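Local coordinates for putative S-adenosylmethionine-dependent methyltransferase (Bacteroides thetaiotaomicron, PDB 1WYZ), which probably transfers methyl groups from S-adenosylmethionine to a substrate that has not been established, at residues R33-R44 against I56-L64; E2-V10 against L80-E91. All coordinates share one frame; numbering follows the deposited sequence.

Contact 1. Residues R33-R44 against I56-L64; sequences RHFIVEDVRSAR and IDSLTFYPL
The guanidinium of Arg44 has the carbonyl oxygen Ile56 O above one face, 3.5 Å from its plane and nearer its border than its middle, while the isobutyl group of Leu59, a poorly ordered residue, lies at its edge. The Phe61 ring meets the same group obliquely, the two planes 40° apart, with Arg44 NH2 3.7 Å from Phe61 CE1. Phe61 in turn runs nearly parallel to the Phe35 ring but slid well aside, centroids 5.9 Å apart, so the two barely overlap. At the edge of the His34 imidazole stands the hydroxyl of Tyr62, whose own ring has Thr60 O over one face and packs beyond this contact on Tyr76 of helix 70-81.

Arginine suits position 44 because its methylenes can pack like a hydrocarbon while the guanidinium reaches past them to the Ile56 carbonyl and the Phe61 ring: Arg44 CD rests 3.4 Å from Ile56 CD1, the two side chains crossing at about a right angle. The side chain sets out with CG anti to the backbone N (chi1 -174°) and bends at chi3 (-73°), which turns the guanidinium toward Leu59 and Phe61. Val40, one turn earlier, lays CG2 3.9 Å from Phe61 CG. On the face of the sheet bearing Ile36 and Tyr62, the branch CG2 of Ile36 reaches Leu64 CG at 3.8 Å.

The backbones are joined by Tyr62 N to Phe35 O (2.9 Å), Val37 N to Tyr62 O and Leu64 N to Val37 O. Asp39 caps helix 40-50, its OD2 accepting from Ser42 N 3.1 Å away. Parallel strands 34-37 and 62-63 with that helix between them form a beta-alpha-beta unit, here at the edge of the parallel sheet.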
ATOM      1  N   ARG A  33      25.131   6.386  -2.511  1.00 48.37           N
ATOM      2  CA  ARG A  33      26.275   6.510  -1.607  1.00 49.64           C
ATOM      3  C   ARG A  33      25.868   7.158  -0.290  1.00 46.35           C
ATOM      4  O   ARG A  33      26.577   7.046   0.709  1.00 45.21           O
ATOM      5  CB  ARG A  33      27.366   7.384  -2.231  1.00 83.03           C
ATOM      6  CG  ARG A  33      27.976   6.868  -3.525  1.00 92.43           C
ATOM      7  CD  ARG A  33      29.016   7.864  -4.034  1.00 99.34           C
ATOM      8  NE  ARG A  33      29.736   7.380  -5.207  1.00108.44           N
ATOM      9  CZ  ARG A  33      30.709   8.053  -5.817  1.00112.64           C
ATOM     10  NH1 ARG A  33      31.080   9.246  -5.365  1.00115.68           N
ATOM     11  NH2 ARG A  33      31.317   7.528  -6.876  1.00116.00           N
ATOM     12  N   HIS A  34      24.732   7.855  -0.307  1.00 58.36           N
ATOM     13  CA  HIS A  34      24.218   8.561   0.871  1.00 54.15           C
ATOM     14  C   HIS A  34      22.797   8.129   1.225  1.00 50.97           C
ATOM     15  O   HIS A  34      21.887   8.257   0.414  1.00 50.86           O
ATOM     16  CB  HIS A  34      24.196  10.072   0.618  1.00 40.64           C
ATOM     17  CG  HIS A  34      25.410  10.593  -0.083  1.00 39.35           C
ATOM     18  ND1 HIS A  34      25.823  10.119  -1.309  1.00 40.55           N
ATOM     19  CD2 HIS A  34      26.278  11.578   0.250  1.00 41.02           C
ATOM     20  CE1 HIS A  34      26.891  10.790  -1.703  1.00 39.69           C
ATOM     21  NE2 HIS A  34      27.187  11.681  -0.775  1.00 40.46           N
ATOM     22  N   PHE A  35      22.602   7.647   2.442  1.00 36.44           N
ATOM     23  CA  PHE A  35      21.280   7.220   2.872  1.00 34.79           C
ATOM     24  C   PHE A  35      20.791   8.046   4.052  1.00 35.30           C
ATOM     25  O   PHE A  35      21.576   8.491   4.876  1.00 35.22           O
ATOM     26  CB  PHE A  35      21.291   5.742   3.283  1.00 26.51           C
ATOM     27  CG  PHE A  35      21.784   4.820   2.213  1.00 22.49           C
ATOM     28  CD1 PHE A  35      23.149   4.650   1.993  1.00 21.05           C
ATOM     29  CD2 PHE A  35      20.882   4.156   1.383  1.00 21.21           C
ATOM     30  CE1 PHE A  35      23.612   3.838   0.953  1.00 21.06           C
ATOM     31  CE2 PHE A  35      21.340   3.335   0.332  1.00 21.82           C
ATOM     32  CZ  PHE A  35      22.703   3.178   0.117  1.00 18.00           C
ATOM     33  N   ILE A  36      19.486   8.254   4.116  1.00 32.43           N
ATOM     34  CA  ILE A  36      18.872   8.974   5.219  1.00 34.42           C
ATOM     35  C   ILE A  36      18.066   7.865   5.881  1.00 37.18           C
ATOM     36  O   ILE A  36      17.183   7.276   5.260  1.00 34.83           O
ATOM     37  CB  ILE A  36      17.952  10.113   4.718  1.00 44.50           C
ATOM     38  CG1 ILE A  36      18.797  11.237   4.115  1.00 43.61           C
ATOM     39  CG2 ILE A  36      17.152  10.698   5.873  1.00 45.35           C
ATOM     40  CD1 ILE A  36      19.679  12.025   5.022  1.00 56.31           C
ATOM     41  N   VAL A  37      18.382   7.569   7.138  1.00 50.18           N
ATOM     42  CA  VAL A  37      17.723   6.474   7.842  1.00 54.37           C
ATOM     43  C   VAL A  37      17.221   6.753   9.252  1.00 57.64           C
ATOM     44  O   VAL A  37      17.644   7.706   9.908  1.00 57.35           O
ATOM     45  CB  VAL A  37      18.669   5.266   7.929  1.00 62.10           C
ATOM     46  CG1 VAL A  37      19.006   4.760   6.530  1.00 61.29           C
ATOM     47  CG2 VAL A  37      19.942   5.674   8.664  1.00 60.81           C
ATOM     48  N   GLU A  38      16.327   5.881   9.711  1.00 63.96           N
ATOM     49  CA  GLU A  38      15.751   5.975  11.048  1.00 69.14           C
ATOM     50  C   GLU A  38      16.648   5.285  12.063  1.00 69.66           C
ATOM     51  O   GLU A  38      16.404   5.370  13.262  1.00 69.55           O
ATOM     52  CB  GLU A  38      14.365   5.333  11.070  1.00 89.26           C
ATOM     53  CG  GLU A  38      13.344   6.070  10.227  1.00 94.91           C
ATOM     54  CD  GLU A  38      12.066   5.283  10.040  1.00 97.20           C
ATOM     55  OE1 GLU A  38      11.444   4.910  11.057  1.00 97.11           O
ATOM     56  OE2 GLU A  38      11.687   5.039   8.874  1.00 98.82           O
ATOM     57  N   ASP A  39      17.677   4.598  11.572  1.00 57.47           N
ATOM     58  CA  ASP A  39      18.637   3.902  12.426  1.00 56.53           C
ATOM     59  C   ASP A  39      19.753   3.267  11.605  1.00 55.47           C
ATOM     60  O   ASP A  39      19.529   2.328  10.839  1.00 54.66           O
ATOM     61  CB  ASP A  39      17.953   2.824  13.263  1.00 72.02           C
ATOM     62  CG  ASP A  39      18.931   2.074  14.145  1.00 73.45           C
ATOM     63  OD1 ASP A  39      19.684   2.732  14.896  1.00 74.18           O
ATOM     64  OD2 ASP A  39      18.950   0.829  14.085  1.00 74.09           O
ATOM     65  N   VAL A  40      20.962   3.785  11.780  1.00 75.35           N
ATOM     66  CA  VAL A  40      22.120   3.295  11.049  1.00 75.62           C
ATOM     67  C   VAL A  40      22.397   1.817  11.306  1.00 77.10           C
ATOM     68  O   VAL A  40      22.890   1.117  10.427  1.00 77.60           O
ATOM     69  CB  VAL A  40      23.378   4.122  11.397  1.00 60.82           C
ATOM     70  CG1 VAL A  40      23.763   3.896  12.855  1.00 61.57           C
ATOM     71  CG2 VAL A  40      24.518   3.752  10.465  1.00 59.00           C
ATOM     72  N   ARG A  41      22.082   1.338  12.504  1.00 66.22           N
ATOM     73  CA  ARG A  41      22.319  -0.063  12.809  1.00 66.62           C
ATOM     74  C   ARG A  41      21.550  -0.948  11.836  1.00 65.90           C
ATOM     75  O   ARG A  41      22.150  -1.604  10.979  1.00 64.83           O
ATOM     76  CB  ARG A  41      21.911  -0.385  14.252  1.00 83.06           C
ATOM     77  CG  ARG A  41      22.791   0.283  15.300  1.00 87.49           C
ATOM     78  CD  ARG A  41      23.003  -0.616  16.520  1.00 90.45           C
ATOM     79  NE  ARG A  41      23.844  -1.782  16.227  1.00 92.96           N
ATOM     80  CZ  ARG A  41      25.142  -1.725  15.928  1.00 93.84           C
ATOM     81  NH1 ARG A  41      25.768  -0.556  15.879  1.00 94.28           N
ATOM     82  NH2 ARG A  41      25.815  -2.842  15.676  1.00 93.65           N
ATOM     83  N   SER A  42      20.226  -0.959  11.966  1.00 62.42           N
ATOM     84  CA  SER A  42      19.364  -1.763  11.096  1.00 61.67           C
ATOM     85  C   SER A  42      19.619  -1.478   9.618  1.00 61.07           C
ATOM     86  O   SER A  42      19.656  -2.396   8.794  1.00 59.98           O
ATOM     87  CB  SER A  42      17.892  -1.484  11.414  1.00 78.75           C
ATOM     88  OG  SER A  42      17.039  -2.121  10.474  1.00 77.49           O
ATOM     89  N   ALA A  43      19.792  -0.198   9.296  1.00 55.49           N
ATOM     90  CA  ALA A  43      20.038   0.226   7.921  1.00 56.82           C
ATOM     91  C   ALA A  43      21.330  -0.370   7.375  1.00 56.92           C
ATOM     92  O   ALA A  43      21.337  -0.994   6.311  1.00 55.42           O
ATOM     93  CB  ALA A  43      20.085   1.757   7.842  1.00 49.46           C
ATOM     94  N   ARG A  44      22.426  -0.183   8.103  1.00 62.23           N
ATOM     95  CA  ARG A  44      23.706  -0.708   7.659  1.00 64.89           C
ATOM     96  C   ARG A  44      23.617  -2.227   7.517  1.00 63.59           C
ATOM     97  O   ARG A  44      24.031  -2.781   6.498  1.00 62.35           O
ATOM     98  CB  ARG A  44      24.819  -0.309   8.642  1.00 95.86           C
ATOM     99  CG  ARG A  44      26.216  -0.701   8.176  1.00102.66           C
ATOM    100  CD  ARG A  44      27.320  -0.156   9.082  1.00105.86           C
ATOM    101  NE  ARG A  44      27.527   1.283   8.929  1.00110.99           N
ATOM    102  CZ  ARG A  44      28.690   1.893   9.147  1.00114.17           C
ATOM    103  NH1 ARG A  44      29.748   1.189   9.524  1.00117.11           N
ATOM    104  NH2 ARG A  44      28.800   3.204   8.990  1.00116.74           N
ATOM    105  N   ILE A  56      30.403  -0.734   3.341  1.00 75.18           N
ATOM    106  CA  ILE A  56      29.744   0.143   4.302  1.00 78.21           C
ATOM    107  C   ILE A  56      30.678   1.207   4.869  1.00 81.92           C
ATOM    108  O   ILE A  56      30.401   1.796   5.911  1.00 82.86           O
ATOM    109  CB  ILE A  56      29.105  -0.648   5.474  1.00 86.37           C
ATOM    110  CG1 ILE A  56      30.163  -1.478   6.205  1.00 85.70           C
ATOM    111  CG2 ILE A  56      28.000  -1.549   4.945  1.00 85.75           C
ATOM    112  CD1 ILE A  56      29.737  -2.004   7.574  1.00 70.73           C
ATOM    113  N   ASP A  57      31.790   1.448   4.179  1.00 78.53           N
ATOM    114  CA  ASP A  57      32.736   2.471   4.606  1.00 83.53           C
ATOM    115  C   ASP A  57      32.299   3.786   3.947  1.00 85.64           C
ATOM    116  O   ASP A  57      33.005   4.794   3.999  1.00 84.66           O
ATOM    117  CB  ASP A  57      34.166   2.107   4.182  1.00128.11           C
ATOM    118  CG  ASP A  57      35.228   2.904   4.937  1.00130.63           C
ATOM    119  OD1 ASP A  57      34.866   3.876   5.634  1.00129.49           O
ATOM    120  OD2 ASP A  57      36.426   2.560   4.827  1.00129.04           O
ATOM    121  N   SER A  58      31.125   3.754   3.318  1.00 74.32           N
ATOM    122  CA  SER A  58      30.547   4.934   2.673  1.00 74.88           C
ATOM    123  C   SER A  58      29.697   5.623   3.740  1.00 73.71           C
ATOM    124  O   SER A  58      28.600   6.119   3.466  1.00 72.59           O
ATOM    125  CB  SER A  58      29.665   4.525   1.484  1.00 91.35           C
ATOM    126  OG  SER A  58      28.507   3.812   1.901  1.00 91.75           O
ATOM    127  N   LEU A  59      30.228   5.633   4.961  1.00130.00           N
ATOM    128  CA  LEU A  59      29.568   6.219   6.126  1.00128.00           C
ATOM    129  C   LEU A  59      29.105   7.652   5.930  1.00125.89           C
ATOM    130  O   LEU A  59      29.792   8.604   6.301  1.00127.26           O
ATOM    131  CB  LEU A  59      30.494   6.138   7.346  1.00115.88           C
ATOM    132  CG  LEU A  59      30.074   6.814   8.657  1.00118.21           C
ATOM    133  CD1 LEU A  59      28.655   6.420   9.043  1.00119.64           C
ATOM    134  CD2 LEU A  59      31.058   6.413   9.750  1.00119.29           C
ATOM    135  N   THR A  60      27.924   7.784   5.343  1.00120.73           N
ATOM    136  CA  THR A  60      27.306   9.074   5.095  1.00118.21           C
ATOM    137  C   THR A  60      25.848   8.926   5.503  1.00116.68           C
ATOM    138  O   THR A  60      24.991   9.722   5.119  1.00116.65           O
ATOM    139  CB  THR A  60      27.392   9.462   3.607  1.00 82.51           C
ATOM    140  OG1 THR A  60      26.996   8.346   2.803  1.00 83.64           O
ATOM    141  CG2 THR A  60      28.809   9.872   3.243  1.00 82.83           C
ATOM    142  N   PHE A  61      25.575   7.884   6.281  1.00 62.24           N
ATOM    143  CA  PHE A  61      24.228   7.625   6.758  1.00 56.20           C
ATOM    144  C   PHE A  61      23.804   8.776   7.666  1.00 53.23           C
ATOM    145  O   PHE A  61      24.425   9.018   8.698  1.00 53.63           O
ATOM    146  CB  PHE A  61      24.178   6.324   7.560  1.00 58.84           C
ATOM    147  CG  PHE A  61      24.759   5.130   6.844  1.00 55.49           C
ATOM    148  CD1 PHE A  61      26.141   4.981   6.700  1.00 54.80           C
ATOM    149  CD2 PHE A  61      23.923   4.131   6.344  1.00 54.16           C
ATOM    150  CE1 PHE A  61      26.684   3.846   6.072  1.00 54.02           C
ATOM    151  CE2 PHE A  61      24.451   2.992   5.714  1.00 53.43           C
ATOM    152  CZ  PHE A  61      25.835   2.853   5.581  1.00 53.39           C
ATOM    153  N   TYR A  62      22.752   9.485   7.278  1.00 65.97           N
ATOM    154  CA  TYR A  62      22.251  10.602   8.072  1.00 64.44           C
ATOM    155  C   TYR A  62      21.069  10.137   8.926  1.00 64.74           C
ATOM    156  O   TYR A  62      20.048   9.689   8.393  1.00 65.51           O
ATOM    157  CB  TYR A  62      21.795  11.752   7.159  1.00 52.87           C
ATOM    158  CG  TYR A  62      22.900  12.347   6.313  1.00 50.58           C
ATOM    159  CD1 TYR A  62      23.960  13.046   6.896  1.00 47.91           C
ATOM    160  CD2 TYR A  62      22.895  12.200   4.928  1.00 49.44           C
ATOM    161  CE1 TYR A  62      24.995  13.587   6.111  1.00 45.89           C
ATOM    162  CE2 TYR A  62      23.924  12.736   4.133  1.00 48.03           C
ATOM    163  CZ  TYR A  62      24.968  13.423   4.730  1.00 46.63           C
ATOM    164  OH  TYR A  62      25.980  13.921   3.940  1.00 46.79           O
ATOM    165  N   PRO A  63      21.203  10.217  10.263  1.00 55.10           N
ATOM    166  CA  PRO A  63      20.147   9.812  11.198  1.00 54.64           C
ATOM    167  C   PRO A  63      18.944  10.745  11.107  1.00 55.24           C
ATOM    168  O   PRO A  63      19.104  11.968  11.048  1.00 55.11           O
ATOM    169  CB  PRO A  63      20.842   9.893  12.555  1.00 54.17           C
ATOM    170  CG  PRO A  63      22.258   9.577  12.226  1.00 53.98           C
ATOM    171  CD  PRO A  63      22.473  10.414  10.980  1.00 55.33           C
ATOM    172  N   LEU A  64      17.744  10.165  11.108  1.00 57.31           N
ATOM    173  CA  LEU A  64      16.503  10.933  10.995  1.00 57.99           C
ATOM    174  C   LEU A  64      15.475  10.514  12.055  1.00 58.10           C
ATOM    175  O   LEU A  64      15.327   9.326  12.349  1.00 57.46           O
ATOM    176  CB  LEU A  64      15.926  10.716   9.591  1.00 74.53           C
ATOM    177  CG  LEU A  64      15.058  11.776   8.912  1.00 75.42           C
ATOM    178  CD1 LEU A  64      13.728  11.932   9.622  1.00 76.04           C
ATOM    179  CD2 LEU A  64      15.822  13.079   8.889  1.00 75.21           C
TER

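Contact 2. Residues E2-V10 against L80-E91; sequences ETALYLLPV and LAGGASMGVISE
Glu2 O receives the hydroxyl of Ser85 at 2.6 Å (Ser85 OG), from above the carbonyl plane, just before two strands pair in the middle of a five-stranded parallel sheet. Thr3 OG1 makes a weak bond to Gly83 O; Gly83, with its positive phi, ends helix 70-81 in a Schellman motif. Small Ala4 lets Leu80 CD1 come within 3.7 Å of Ala4 CA, and Ala4 O accepts from Met86 N. Leu5 turns its CD1 to Val88 CG2 at 3.6 Å, while Leu80 CD2 packs on its CB; on this face selenomethionine Met86 also lies.

Tyr6 is gripped at both backbone ends: its N donates to Met86 O (2.7 Å), nearly along the C=O axis, and its O accepts from Val88 N. Opposite Tyr6, Gly87 lets Leu8 CD1 come within 4.1 Å of Gly87 CA. Leu7 runs alongside Val88, the two side chains aimed in one direction, and Leu7 also packs on Met129 of the second subunit. Leu8 N then donates to Val88 O. Past the strand, beta-branched Val10 straddles the chain: CG1 sits 3.5 Å from Ile89 CG2, and CG2 3.4 Å from Glu91 CG.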
ATOM      1  N   GLU A   2      17.053   8.544 -12.385  1.00 68.28           N
ATOM      2  CA  GLU A   2      18.256   8.051 -11.650  1.00 68.84           C
ATOM      3  C   GLU A   2      18.628   9.020 -10.533  1.00 67.85           C
ATOM      4  O   GLU A   2      18.514   8.682  -9.359  1.00 69.00           O
ATOM      5  CB  GLU A   2      19.437   7.887 -12.611  1.00 55.38           C
ATOM      6  CG  GLU A   2      20.687   7.266 -11.996  1.00 57.43           C
ATOM      7  CD  GLU A   2      20.510   5.802 -11.655  1.00 59.74           C
ATOM      8  OE1 GLU A   2      19.948   5.069 -12.494  1.00 61.31           O
ATOM      9  OE2 GLU A   2      20.939   5.381 -10.557  1.00 60.60           O
ATOM     10  N   THR A   3      19.071  10.222 -10.888  1.00 51.32           N
ATOM     11  CA  THR A   3      19.445  11.197  -9.872  1.00 49.90           C
ATOM     12  C   THR A   3      18.177  11.662  -9.155  1.00 48.64           C
ATOM     13  O   THR A   3      17.398  12.459  -9.689  1.00 49.74           O
ATOM     14  CB  THR A   3      20.192  12.403 -10.497  1.00 52.25           C
ATOM     15  OG1 THR A   3      20.321  13.444  -9.521  1.00 52.98           O
ATOM     16  CG2 THR A   3      19.452  12.924 -11.716  1.00 53.75           C
ATOM     17  N   ALA A   4      17.974  11.139  -7.947  1.00 53.06           N
ATOM     18  CA  ALA A   4      16.795  11.462  -7.154  1.00 49.31           C
ATOM     19  C   ALA A   4      16.846  10.836  -5.762  1.00 46.24           C
ATOM     20  O   ALA A   4      17.818  10.172  -5.401  1.00 45.81           O
ATOM     21  CB  ALA A   4      15.542  10.985  -7.882  1.00 35.00           C
ATOM     22  N   LEU A   5      15.788  11.069  -4.985  1.00 33.12           N
ATOM     23  CA  LEU A   5      15.659  10.520  -3.642  1.00 30.25           C
ATOM     24  C   LEU A   5      14.783   9.270  -3.732  1.00 29.80           C
ATOM     25  O   LEU A   5      13.552   9.352  -3.827  1.00 26.98           O
ATOM     26  CB  LEU A   5      15.018  11.541  -2.684  1.00 36.21           C
ATOM     27  CG  LEU A   5      14.812  11.100  -1.219  1.00 35.62           C
ATOM     28  CD1 LEU A   5      16.166  10.902  -0.531  1.00 34.38           C
ATOM     29  CD2 LEU A   5      13.994  12.136  -0.468  1.00 31.30           C
ATOM     30  N   TYR A   6      15.441   8.117  -3.726  1.00 34.52           N
ATOM     31  CA  TYR A   6      14.779   6.827  -3.796  1.00 33.65           C
ATOM     32  C   TYR A   6      14.321   6.382  -2.405  1.00 34.53           C
ATOM     33  O   TYR A   6      15.136   6.252  -1.488  1.00 36.67           O
ATOM     34  CB  TYR A   6      15.746   5.795  -4.367  1.00 33.19           C
ATOM     35  CG  TYR A   6      15.941   5.873  -5.871  1.00 33.97           C
ATOM     36  CD1 TYR A   6      15.081   5.201  -6.739  1.00 34.04           C
ATOM     37  CD2 TYR A   6      17.015   6.566  -6.422  1.00 31.78           C
ATOM     38  CE1 TYR A   6      15.289   5.207  -8.116  1.00 31.83           C
ATOM     39  CE2 TYR A   6      17.233   6.579  -7.801  1.00 31.15           C
ATOM     40  CZ  TYR A   6      16.366   5.892  -8.644  1.00 32.85           C
ATOM     41  OH  TYR A   6      16.584   5.873 -10.009  1.00 34.03           O
ATOM     42  N   LEU A   7      13.019   6.169  -2.246  1.00 30.79           N
ATOM     43  CA  LEU A   7      12.453   5.715  -0.977  1.00 29.83           C
ATOM     44  C   LEU A   7      12.562   4.198  -0.945  1.00 31.05           C
ATOM     45  O   LEU A   7      11.748   3.509  -1.548  1.00 31.03           O
ATOM     46  CB  LEU A   7      10.994   6.150  -0.889  1.00 22.91           C
ATOM     47  CG  LEU A   7      10.718   7.537  -0.289  1.00 21.68           C
ATOM     48  CD1 LEU A   7      11.924   8.438  -0.411  1.00 14.66           C
ATOM     49  CD2 LEU A   7       9.495   8.138  -0.964  1.00 19.23           C
ATOM     50  N   LEU A   8      13.562   3.687  -0.228  1.00 33.83           N
ATOM     51  CA  LEU A   8      13.822   2.241  -0.150  1.00 36.66           C
ATOM     52  C   LEU A   8      13.109   1.366   0.897  1.00 34.96           C
ATOM     53  O   LEU A   8      13.312   1.531   2.092  1.00 37.39           O
ATOM     54  CB  LEU A   8      15.328   2.020   0.012  1.00 45.13           C
ATOM     55  CG  LEU A   8      16.219   2.804  -0.950  1.00 45.14           C
ATOM     56  CD1 LEU A   8      17.673   2.492  -0.649  1.00 45.50           C
ATOM     57  CD2 LEU A   8      15.859   2.433  -2.387  1.00 46.26           C
ATOM     58  N   PRO A   9      12.263   0.423   0.456  1.00 25.54           N
ATOM     59  CA  PRO A   9      11.598  -0.416   1.463  1.00 25.76           C
ATOM     60  C   PRO A   9      12.407  -1.640   1.937  1.00 25.13           C
ATOM     61  O   PRO A   9      13.249  -2.162   1.210  1.00 25.12           O
ATOM     62  CB  PRO A   9      10.276  -0.793   0.783  1.00 30.72           C
ATOM     63  CG  PRO A   9      10.570  -0.693  -0.690  1.00 28.11           C
ATOM     64  CD  PRO A   9      11.472   0.500  -0.790  1.00 29.27           C
ATOM     65  N   VAL A  10      12.157  -2.079   3.166  1.00 37.92           N
ATOM     66  CA  VAL A  10      12.850  -3.254   3.734  1.00 40.50           C
ATOM     67  C   VAL A  10      11.830  -4.360   4.021  1.00 41.58           C
ATOM     68  O   VAL A  10      10.645  -4.202   3.720  1.00 40.48           O
ATOM     69  CB  VAL A  10      13.583  -2.913   5.070  1.00 30.29           C
ATOM     70  CG1 VAL A  10      14.649  -1.848   4.839  1.00 28.29           C
ATOM     71  CG2 VAL A  10      12.572  -2.445   6.111  1.00 28.26           C
ATOM     72  N   LEU A  80      21.934  15.285  -2.751  1.00 36.59           N
ATOM     73  CA  LEU A  80      20.922  15.162  -3.797  1.00 36.73           C
ATOM     74  C   LEU A  80      20.844  16.467  -4.594  1.00 35.26           C
ATOM     75  O   LEU A  80      20.763  16.460  -5.828  1.00 34.39           O
ATOM     76  CB  LEU A  80      19.550  14.843  -3.189  1.00 42.56           C
ATOM     77  CG  LEU A  80      18.414  14.781  -4.214  1.00 40.17           C
ATOM     78  CD1 LEU A  80      18.854  13.950  -5.406  1.00 42.21           C
ATOM     79  CD2 LEU A  80      17.174  14.202  -3.580  1.00 39.81           C
ATOM     80  N   ALA A  81      20.865  17.580  -3.874  1.00 26.98           N
ATOM     81  CA  ALA A  81      20.835  18.891  -4.493  1.00 26.51           C
ATOM     82  C   ALA A  81      22.062  19.009  -5.412  1.00 26.52           C
ATOM     83  O   ALA A  81      22.038  19.728  -6.416  1.00 24.73           O
ATOM     84  CB  ALA A  81      20.877  19.963  -3.416  1.00 16.61           C
ATOM     85  N   GLY A  82      23.120  18.278  -5.065  1.00 34.75           N
ATOM     86  CA  GLY A  82      24.347  18.314  -5.846  1.00 36.27           C
ATOM     87  C   GLY A  82      24.400  17.418  -7.074  1.00 38.89           C
ATOM     88  O   GLY A  82      25.341  17.509  -7.867  1.00 39.27           O
ATOM     89  N   GLY A  83      23.408  16.538  -7.233  1.00 36.27           N
ATOM     90  CA  GLY A  83      23.388  15.660  -8.386  1.00 35.04           C
ATOM     91  C   GLY A  83      23.646  14.200  -8.074  1.00 35.35           C
ATOM     92  O   GLY A  83      23.746  13.376  -8.986  1.00 36.01           O
ATOM     93  N   ALA A  84      23.767  13.874  -6.791  1.00 36.62           N
ATOM     94  CA  ALA A  84      23.998  12.491  -6.371  1.00 35.87           C
ATOM     95  C   ALA A  84      22.689  11.889  -5.864  1.00 36.19           C
ATOM     96  O   ALA A  84      21.942  12.545  -5.137  1.00 37.85           O
ATOM     97  CB  ALA A  84      25.052  12.445  -5.274  1.00 29.43           C
ATOM     98  N   SER A  85      22.406  10.646  -6.247  1.00 32.97           N
ATOM     99  CA  SER A  85      21.179   9.988  -5.810  1.00 33.41           C
ATOM    100  C   SER A  85      21.272   9.570  -4.341  1.00 33.81           C
ATOM    101  O   SER A  85      22.355   9.245  -3.856  1.00 34.38           O
ATOM    102  CB  SER A  85      20.898   8.771  -6.693  1.00 32.85           C
ATOM    103  OG  SER A  85      20.659   9.164  -8.039  1.00 30.41           O
HETATM  104  N   MSE A  86      20.143   9.604  -3.630  1.00 29.56           N
HETATM  105  CA  MSE A  86      20.106   9.224  -2.218  1.00 29.71           C
HETATM  106  C   MSE A  86      18.951   8.288  -1.904  1.00 29.36           C
HETATM  107  O   MSE A  86      17.939   8.279  -2.596  1.00 30.13           O
HETATM  108  CB  MSE A  86      19.979  10.448  -1.322  1.00 33.32           C
HETATM  109  CG  MSE A  86      21.102  11.451  -1.421  1.00 34.93           C
HETATM  110 SE   MSE A  86      20.792  12.871  -0.124  1.00 49.33          SE
HETATM  111  CE  MSE A  86      21.788  12.163   1.394  1.00 40.35           C
ATOM    112  N   GLY A  87      19.091   7.500  -0.847  1.00 36.13           N
ATOM    113  CA  GLY A  87      18.015   6.598  -0.496  1.00 36.82           C
ATOM    114  C   GLY A  87      17.528   6.800   0.927  1.00 38.33           C
ATOM    115  O   GLY A  87      18.268   7.294   1.773  1.00 38.34           O
ATOM    116  N   VAL A  88      16.271   6.440   1.183  1.00 37.98           N
ATOM    117  CA  VAL A  88      15.700   6.540   2.521  1.00 40.21           C
ATOM    118  C   VAL A  88      15.364   5.104   2.914  1.00 42.30           C
ATOM    119  O   VAL A  88      14.851   4.342   2.093  1.00 41.30           O
ATOM    120  CB  VAL A  88      14.418   7.407   2.548  1.00 36.56           C
ATOM    121  CG1 VAL A  88      13.912   7.519   3.966  1.00 35.70           C
ATOM    122  CG2 VAL A  88      14.698   8.794   1.994  1.00 34.52           C
ATOM    123  N   ILE A  89      15.667   4.735   4.157  1.00 49.90           N
ATOM    124  CA  ILE A  89      15.422   3.369   4.642  1.00 54.03           C
ATOM    125  C   ILE A  89      14.746   3.353   6.010  1.00 58.96           C
ATOM    126  O   ILE A  89      15.193   4.038   6.934  1.00 57.08           O
ATOM    127  CB  ILE A  89      16.742   2.595   4.784  1.00 36.66           C
ATOM    128  CG1 ILE A  89      17.575   2.746   3.514  1.00 34.40           C
ATOM    129  CG2 ILE A  89      16.456   1.128   5.066  1.00 36.17           C
ATOM    130  CD1 ILE A  89      19.040   2.337   3.652  1.00 45.11           C
ATOM    131  N   SER A  90      13.689   2.555   6.147  1.00 60.17           N
ATOM    132  CA  SER A  90      12.961   2.475   7.417  1.00 66.86           C
ATOM    133  C   SER A  90      13.333   1.302   8.328  1.00 70.58           C
ATOM    134  O   SER A  90      14.273   0.553   8.052  1.00 70.08           O
ATOM    135  CB  SER A  90      11.453   2.443   7.152  1.00 97.91           C
ATOM    136  OG  SER A  90      10.999   3.693   6.668  1.00 99.07           O
ATOM    137  N   GLU A  91      12.580   1.166   9.419  1.00 88.21           N
ATOM    138  CA  GLU A  91      12.775   0.105  10.403  1.00 92.72           C
ATOM    139  C   GLU A  91      14.205   0.058  10.927  1.00 94.17           C
ATOM    140  O   GLU A  91      14.483  -0.585  11.942  1.00 95.04           O
ATOM    141  CB  GLU A  91      12.410  -1.249   9.796  1.00107.34           C
ATOM    142  CG  GLU A  91      11.138  -1.219   8.972  1.00113.33           C
ATOM    143  CD  GLU A  91       9.990  -0.552   9.701  1.00115.72           C
ATOM    144  OE1 GLU A  91       9.522  -1.112  10.718  1.00117.13           O
ATOM    145  OE2 GLU A  91       9.562   0.534   9.257  1.00116.28           O
TER

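How the contacts relate
From the N terminus the chain lays down strand 5-8, then strand 34-37, helix 40-50 and strand 62-63. Contact 1 closes the short loop from strand 34-37 to strand 62-63, with 11 residues between its segments. Helix 70-81 then leads back to strand 86-89, which slots between strands 34-37 and 5-8; contact 2 thereby closes a longer loop of 69 residues that encloses all of contact 1. Their centres are about 11 Å apart and they meet directly: Ile36 N and Gly87 O link the neighbouring strands, and Glu38 OE2 probably bonds to Ser90 OG. Together they tie four of the five strands of the N-terminal parallel sheet.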